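PDB 2HFS: mevalonate kinase, putative from Leishmania major, which probably catalyses the ATP-dependent phosphorylation of (R)-mevalonate to (R)-5-phosphomevalonate, an early step of isoprenoid and sterol biosynthesis. Local coordinates for residues 53-56 with 57-61; 64-67 with 68-72; 83-86 with 87-91. All coordinates share one frame; numbering follows the deposited sequence.

Interaction 1. Residues 53-56 with 57-61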
loop_
_atom_site.group_PDB
_atom_site.type_symbol
_atom_site.label_atom_id
_atom_site.label_comp_id
_atom_site.label_asym_id
_atom_site.label_seq_id
_atom_site.Cartn_x
_atom_site.Cartn_y
_atom_site.Cartn_z
ATOM N N PRO A 53 33.088 0.072 -7.544
ATOM C CA PRO A 53 34.413 -0.310 -7.050
ATOM C C PRO A 53 35.131 0.890 -6.467
ATOM O O PRO A 53 35.044 1.983 -7.024
ATOM C CB PRO A 53 35.120 -0.811 -8.302
ATOM C CG PRO A 53 34.047 -1.207 -9.178
ATOM C CD PRO A 53 32.966 -0.168 -8.993
ATOM N N GLY A 54 35.772 0.695 -5.314
ATOM C CA GLY A 54 36.547 1.741 -4.661
ATOM C C GLY A 54 35.764 2.788 -3.891
ATOM O O GLY A 54 36.355 3.580 -3.161
ATOM N N VAL A 55 34.442 2.825 -4.082
ATOM C CA VAL A 55 33.608 3.834 -3.441
ATOM C C VAL A 55 32.685 3.121 -2.467
ATOM O O VAL A 55 31.830 2.352 -2.890
ATOM C CB VAL A 55 32.777 4.659 -4.472
ATOM C CG1 VAL A 55 32.049 5.801 -3.779
ATOM C CG2 VAL A 55 33.657 5.162 -5.611
ATOM N N PRO A 56 32.898 3.335 -1.168
ATOM C CA PRO A 56 32.164 2.620 -0.118
ATOM C C PRO A 56 30.702 3.053 -0.033
ATOM O O PRO A 56 30.342 4.161 -0.495
ATOM C CB PRO A 56 32.882 3.050 1.169
ATOM C CG PRO A 56 34.177 3.683 0.724
ATOM C CD PRO A 56 33.884 4.284 -0.611
ATOM N N GLY A 57 29.879 2.190 0.560
ATOM C CA GLY A 57 28.478 2.491 0.823
ATOM C C GLY A 57 27.520 2.427 -0.361
ATOM O O GLY A 57 27.847 1.940 -1.451
ATOM N N LEU A 58 26.317 2.933 -0.118
ATOM C CA LEU A 58 25.210 2.840 -1.062
ATOM C C LEU A 58 24.890 4.228 -1.601
ATOM O O LEU A 58 24.455 5.118 -0.861
ATOM C CB LEU A 58 23.974 2.225 -0.369
ATOM C CG LEU A 58 22.695 2.016 -1.185
ATOM C CD1 LEU A 58 22.933 0.944 -2.253
ATOM C CD2 LEU A 58 21.518 1.650 -0.277
ATOM N N GLN A 59 25.098 4.406 -2.897
ATOM C CA GLN A 59 24.796 5.684 -3.543
ATOM C C GLN A 59 23.385 5.634 -4.119
ATOM O O GLN A 59 23.118 4.805 -4.979
ATOM C CB GLN A 59 25.788 5.969 -4.670
ATOM C CG GLN A 59 27.271 5.899 -4.275
ATOM C CD GLN A 59 27.601 6.661 -2.998
ATOM O OE1 GLN A 59 27.184 7.815 -2.826
ATOM N NE2 GLN A 59 28.345 6.018 -2.099
ATOM N N VAL A 60 22.493 6.503 -3.648
ATOM C CA VAL A 60 21.087 6.426 -4.072
ATOM C C VAL A 60 20.745 7.477 -5.094
ATOM O O VAL A 60 20.921 8.689 -4.857
ATOM C CB VAL A 60 20.072 6.518 -2.904
ATOM C CG1 VAL A 60 18.610 6.466 -3.426
ATOM C CG2 VAL A 60 20.288 5.414 -1.900
ATOM N N ASP A 61 20.218 6.995 -6.213
ATOM C CA ASP A 61 19.758 7.840 -7.308
ATOM C C ASP A 61 18.260 7.592 -7.437
ATOM O O ASP A 61 17.807 6.711 -8.170
ATOM C CB ASP A 61 20.547 7.508 -8.574
ATOM C CG ASP A 61 20.144 8.344 -9.777
ATOM O OD1 ASP A 61 19.465 9.411 -9.642
ATOM O OD2 ASP A 61 20.513 7.985 -10.925
HETATM O O HOH W 1 29.296 3.368 -3.321
#
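A local contact, partly bridged by water, joins Val55 to Gly57 and Gln59, with Pro56 beside them, at the surface of the protein, where the loop after strand 36-52 runs into strand 58-62. Water 1 stands at its centre. It lies 2.8 Å from both Val55 O and Gly57 O and can give a hydrogen bond to either, though more acceptors lie near it than it has protons for, and it accepts one from Gln59 NE2 at 3.1 Å. The amide end of Gln59 comes back to the loop because the side chain is bent: CG lies beside the backbone N, anti to the carbonyl carbon (chi1 -53°), and the next torsion turns again in the same sense. NE2 thereby arrives 3.2 Å from Pro56 O and 4.1 Å from Val55 CG1; the side chains of Val55 and Gln59 cross at about a right angle.

Strand 58-62 is the first strand of a beta-alpha-beta unit and pairs in parallel with strand 97-103; Gly57 and Gln59 both make backbone hydrogen bonds to Leu98. A long amide suits position 59, since it can reach back to the water while its main chain stays in the sheet. Val55 and Pro56 restrict the backbone of the approach. Gly57 has a positive phi (76°), which a residue without a side chain adopts easily. Leu58, whose side chain points away from the loop, packs instead on Leu98 and Met100 of the adjacent strand and on His82 of helix 70-88.

Interaction 2. Residues 64-67 with 68-72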
loop_
_atom_site.group_PDB
_atom_site.type_symbol
_atom_site.label_atom_id
_atom_site.label_comp_id
_atom_site.label_asym_id
_atom_site.label_seq_id
_atom_site.Cartn_x
_atom_site.Cartn_y
_atom_site.Cartn_z
ATOM N N ARG A 64 12.037 8.029 -8.627
ATOM C CA ARG A 64 10.591 7.801 -8.545
ATOM C C ARG A 64 9.781 9.089 -8.763
ATOM O O ARG A 64 10.214 10.178 -8.346
ATOM C CB ARG A 64 10.228 7.193 -7.179
ATOM C CG ARG A 64 10.905 5.902 -6.876
ATOM C CD ARG A 64 10.627 5.417 -5.478
ATOM N NE ARG A 64 11.249 6.239 -4.449
ATOM C CZ ARG A 64 10.869 6.247 -3.182
ATOM N NH1 ARG A 64 9.852 5.474 -2.799
ATOM N NH2 ARG A 64 11.512 7.011 -2.292
ATOM N N PRO A 65 8.623 8.977 -9.419
ATOM C CA PRO A 65 7.755 10.110 -9.626
ATOM C C PRO A 65 6.940 10.457 -8.378
ATOM O O PRO A 65 5.711 10.517 -8.429
ATOM C CB PRO A 65 6.838 9.649 -10.775
ATOM C CG PRO A 65 6.742 8.173 -10.628
ATOM C CD PRO A 65 8.092 7.751 -10.054
ATOM N N ALA A 66 7.640 10.688 -7.277
ATOM C CA ALA A 66 7.003 11.006 -6.015
ATOM C C ALA A 66 6.360 12.395 -6.043
ATOM O O ALA A 66 6.785 13.275 -6.799
ATOM C CB ALA A 66 8.012 10.889 -4.882
ATOM N N ILE A 67 5.302 12.574 -5.255
ATOM C CA ILE A 67 4.701 13.916 -5.109
ATOM C C ILE A 67 5.749 14.894 -4.564
ATOM O O ILE A 67 6.726 14.457 -3.946
ATOM C CB ILE A 67 3.454 13.870 -4.174
ATOM C CG1 ILE A 67 3.807 13.286 -2.803
ATOM C CG2 ILE A 67 2.350 13.072 -4.825
ATOM C CD1 ILE A 67 2.860 13.712 -1.719
ATOM N N PRO A 68 5.551 16.201 -4.763
ATOM C CA PRO A 68 6.543 17.189 -4.333
ATOM C C PRO A 68 6.885 17.119 -2.854
ATOM O O PRO A 68 5.986 17.119 -1.999
ATOM C CB PRO A 68 5.874 18.525 -4.660
ATOM C CG PRO A 68 4.945 18.212 -5.775
ATOM C CD PRO A 68 4.400 16.843 -5.427
ATOM N N GLY A 69 8.189 17.054 -2.570
ATOM C CA GLY A 69 8.710 17.020 -1.197
ATOM C C GLY A 69 8.784 15.664 -0.513
ATOM O O GLY A 69 9.441 15.532 0.535
ATOM N N TYR A 70 8.104 14.667 -1.082
ATOM C CA TYR A 70 8.019 13.347 -0.466
ATOM C C TYR A 70 9.396 12.709 -0.309
ATOM O O TYR A 70 9.722 12.209 0.760
ATOM C CB TYR A 70 7.080 12.398 -1.224
ATOM C CG TYR A 70 7.103 10.974 -0.655
ATOM C CD1 TYR A 70 6.152 10.563 0.268
ATOM C CD2 TYR A 70 8.095 10.052 -1.038
ATOM C CE1 TYR A 70 6.174 9.276 0.812
ATOM C CE2 TYR A 70 8.129 8.746 -0.486
ATOM C CZ TYR A 70 7.149 8.377 0.424
ATOM O OH TYR A 70 7.121 7.114 0.970
ATOM N N ILE A 71 10.187 12.706 -1.376
ATOM C CA ILE A 71 11.477 12.020 -1.307
ATOM C C ILE A 71 12.406 12.694 -0.291
ATOM O O ILE A 71 13.068 12.015 0.489
ATOM C CB ILE A 71 12.130 11.869 -2.695
ATOM C CG1 ILE A 71 11.394 10.784 -3.507
ATOM C CG2 ILE A 71 13.630 11.533 -2.548
ATOM C CD1 ILE A 71 11.862 10.655 -4.928
ATOM N N ALA A 72 12.425 14.030 -0.276
ATOM C CA ALA A 72 13.271 14.775 0.674
ATOM C C ALA A 72 12.866 14.478 2.108
ATOM O O ALA A 72 13.707 14.243 2.956
ATOM C CB ALA A 72 13.211 16.290 0.400
HETATM O O HOH W 2 9.299 5.574 0.062
HETATM O O HOH W 3 9.564 13.696 -4.004
#
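Ala66 lays its methyl group against the CG1-CD1 arm of Ile71, with CB 3.7 Å from Ile71 CG1, and also meets the Tyr70 ring at CD2, 3.9 Å away. A small side chain fits between these two larger ones. Ile71 takes a torsion that puts CG1 beside its own backbone N (chi1 -74°), and the extended chain beyond carries CD1 toward the loop, 3.8 Å from Arg64 O. The other end of Arg64 returns to the same residue, NH2 passing 4.0 Å from Ile71 CG1.

Residues 67-70 form a type II beta turn that leads into helix 70-88, with Gly69 at the N-cap. Pro68 suits the second position of the turn, and Gly69, with phi 85°, the third. Tyr70 N closes the turn on Ile67 O at 3.2 Å, while water 3 accepts a hydrogen bond from Ile71 N and donates one to the same carbonyl, extending the turn's grip to the next helical amide. Ile67 holds CG1 between its backbone N and carbonyl carbon (chi1 56°), and that branch reaches Tyr70 CB. Its side chain also packs on Phe318 and Trp320 of strand 318-324, joining the start of the helix to the second sheet.

Arg64 forms a salt bridge through NH2 with Asp62, while NH1 gives a hydrogen bond to water 2. This water lies in the planes of both the guanidinium and the Tyr70 ring, and is 2.8 Å from Tyr70 OH. The aspartate probably offsets the positive charge of this buried arginine, and the shared water links the polar ends of Arg64 and Tyr70, which are not bonded to each other.

Interaction 3. Residues 83-86 with 87-91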
loop_
_atom_site.group_PDB
_atom_site.type_symbol
_atom_site.label_atom_id
_atom_site.label_comp_id
_atom_site.label_asym_id
_atom_site.label_seq_id
_atom_site.Cartn_x
_atom_site.Cartn_y
_atom_site.Cartn_z
ATOM N N GLN A 83 19.731 0.329 5.204
ATOM C CA GLN A 83 20.796 -0.248 6.003
ATOM C C GLN A 83 20.292 -1.485 6.742
ATOM O O GLN A 83 21.011 -2.473 6.871
ATOM C CB GLN A 83 21.423 0.782 6.956
ATOM C CG GLN A 83 22.715 0.279 7.612
ATOM C CD GLN A 83 23.774 -0.079 6.579
ATOM O OE1 GLN A 83 24.157 0.759 5.770
ATOM N NE2 GLN A 83 24.237 -1.324 6.603
ATOM N N LEU A 84 19.043 -1.437 7.191
ATOM C CA LEU A 84 18.407 -2.591 7.839
ATOM C C LEU A 84 18.390 -3.815 6.935
ATOM O O LEU A 84 18.663 -4.944 7.374
ATOM C CB LEU A 84 16.990 -2.225 8.241
ATOM C CG LEU A 84 16.987 -1.505 9.600
ATOM C CD1 LEU A 84 15.627 -0.961 9.914
ATOM C CD2 LEU A 84 17.454 -2.467 10.691
ATOM N N VAL A 85 18.060 -3.578 5.664
ATOM C CA VAL A 85 18.022 -4.640 4.656
ATOM C C VAL A 85 19.433 -5.168 4.360
ATOM O O VAL A 85 19.648 -6.381 4.305
ATOM C CB VAL A 85 17.327 -4.160 3.364
ATOM C CG1 VAL A 85 17.414 -5.231 2.232
ATOM C CG2 VAL A 85 15.869 -3.779 3.667
ATOM N N LEU A 86 20.389 -4.263 4.165
ATOM C CA LEU A 86 21.767 -4.690 3.935
ATOM C C LEU A 86 22.272 -5.569 5.079
ATOM O O LEU A 86 22.817 -6.652 4.831
ATOM C CB LEU A 86 22.695 -3.487 3.745
ATOM C CG LEU A 86 22.450 -2.709 2.453
ATOM C CD1 LEU A 86 23.228 -1.376 2.414
ATOM C CD2 LEU A 86 22.825 -3.549 1.283
ATOM N N ASP A 87 22.080 -5.106 6.312
ATOM C CA ASP A 87 22.490 -5.874 7.511
ATOM C C ASP A 87 21.785 -7.231 7.574
ATOM O O ASP A 87 22.413 -8.247 7.861
ATOM C CB ASP A 87 22.229 -5.080 8.792
ATOM C CG ASP A 87 23.087 -3.822 8.898
ATOM O OD1 ASP A 87 24.196 -3.794 8.320
ATOM O OD2 ASP A 87 22.719 -2.809 9.530
ATOM N N HIS A 88 20.485 -7.242 7.292
ATOM C CA HIS A 88 19.696 -8.471 7.308
ATOM C C HIS A 88 20.203 -9.474 6.287
ATOM O O HIS A 88 20.233 -10.673 6.544
ATOM C CB HIS A 88 18.221 -8.160 7.039
ATOM C CG HIS A 88 17.355 -9.377 6.933
ATOM N ND1 HIS A 88 16.980 -10.127 8.030
ATOM C CD2 HIS A 88 16.783 -9.969 5.858
ATOM C CE1 HIS A 88 16.209 -11.124 7.632
ATOM N NE2 HIS A 88 16.087 -11.059 6.318
ATOM N N LEU A 89 20.615 -8.969 5.132
ATOM C CA LEU A 89 21.098 -9.821 4.047
ATOM C C LEU A 89 22.605 -10.077 4.097
ATOM O O LEU A 89 23.166 -10.716 3.194
ATOM C CB LEU A 89 20.665 -9.223 2.707
ATOM C CG LEU A 89 19.138 -9.283 2.575
ATOM C CD1 LEU A 89 18.673 -8.735 1.245
ATOM C CD2 LEU A 89 18.644 -10.724 2.780
ATOM N N LYS A 90 23.235 -9.569 5.156
ATOM C CA LYS A 90 24.657 -9.735 5.395
ATOM C C LYS A 90 25.495 -9.168 4.240
ATOM O O LYS A 90 26.444 -9.788 3.772
ATOM C CB LYS A 90 24.981 -11.213 5.683
ATOM C CG LYS A 90 24.197 -11.778 6.874
ATOM C CD LYS A 90 24.898 -11.511 8.188
ATOM C CE LYS A 90 23.903 -11.273 9.321
ATOM N NZ LYS A 90 24.602 -11.061 10.627
ATOM N N VAL A 91 25.115 -7.983 3.785
ATOM C CA VAL A 91 25.819 -7.305 2.717
ATOM C C VAL A 91 26.657 -6.186 3.348
ATOM O O VAL A 91 26.158 -5.413 4.175
ATOM C CB VAL A 91 24.832 -6.755 1.672
ATOM C CG1 VAL A 91 25.563 -6.011 0.604
ATOM C CG2 VAL A 91 23.993 -7.894 1.088
#
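The last turn of helix 70-88 carries regular i+4 bonds, Asp87 N to Gln83 O, His88 N to Leu84 O and Leu89 N to Val85 O, before it ends in a Schellman motif. Lys90 leaves the helix with a positive phi. Its amide N bonds back to Asp87 O, and Val91 N donates to Leu86 O at 2.9 Å in a nearly straight bond (176°). These two bonds use main-chain groups that the ending helix would otherwise leave without their usual partners.

On the exposed side, Gln83 and Asp87 are one helical turn apart. Gln83 CG stands opposite the backbone N (chi1 -169°), and a bend at the following torsion swings the amide along the helix toward Asp87. NE2 gives a hydrogen bond to Asp87 OD1 at 3.0 Å. The acceptor lies almost in the amide plane, but NE2 approaches from above the carboxylate plane, 49° out of it. A flexible amide and a carboxylate one turn apart suit this exposed face, where they can pair along the helix.

The apolar residues occupy another side of the turn. Val85 and Leu89 run side by side, with CG1 of the valine 3.9 Å from CD1 of the leucine. Beyond the helix end, Leu86 CD2 meets Val91 CG1 at 3.7 Å, a hydrophobic contact across the Schellman motif that suits two branched residues at its flanks.

Val85 also packs on Ser123 and Leu126 of helix 114-130, and Leu86 on Phe122. Val91 reaches Tyr130, and Leu89 and His88 touch Ser142 of helix 136-146. The apolar side of the helix end thus packs against these two helices as the chain turns toward strand 97-103, the second strand of the beta-alpha-beta unit.

From the N terminus the three local contacts follow in series along one beta-alpha-beta unit, and none nests in or crosses another. Interaction 1 closes the loop between strands 36-52 and 58-62 at the start of the unit. Interaction 2, its centre about 22 Å away, closes the connection from strand 58-62 into helix 70-88 and brings the helix start against strand 318-324. Interaction 3 closes the C-terminal end of the same helix, about 25 Å from interaction 2 between centres, and leads on to strand 97-103. Helix 70-88 thus carries the chain back toward its start: interactions 1 and 3 have centres about 15 Å apart and nearest atoms about 4 Å apart, without touching.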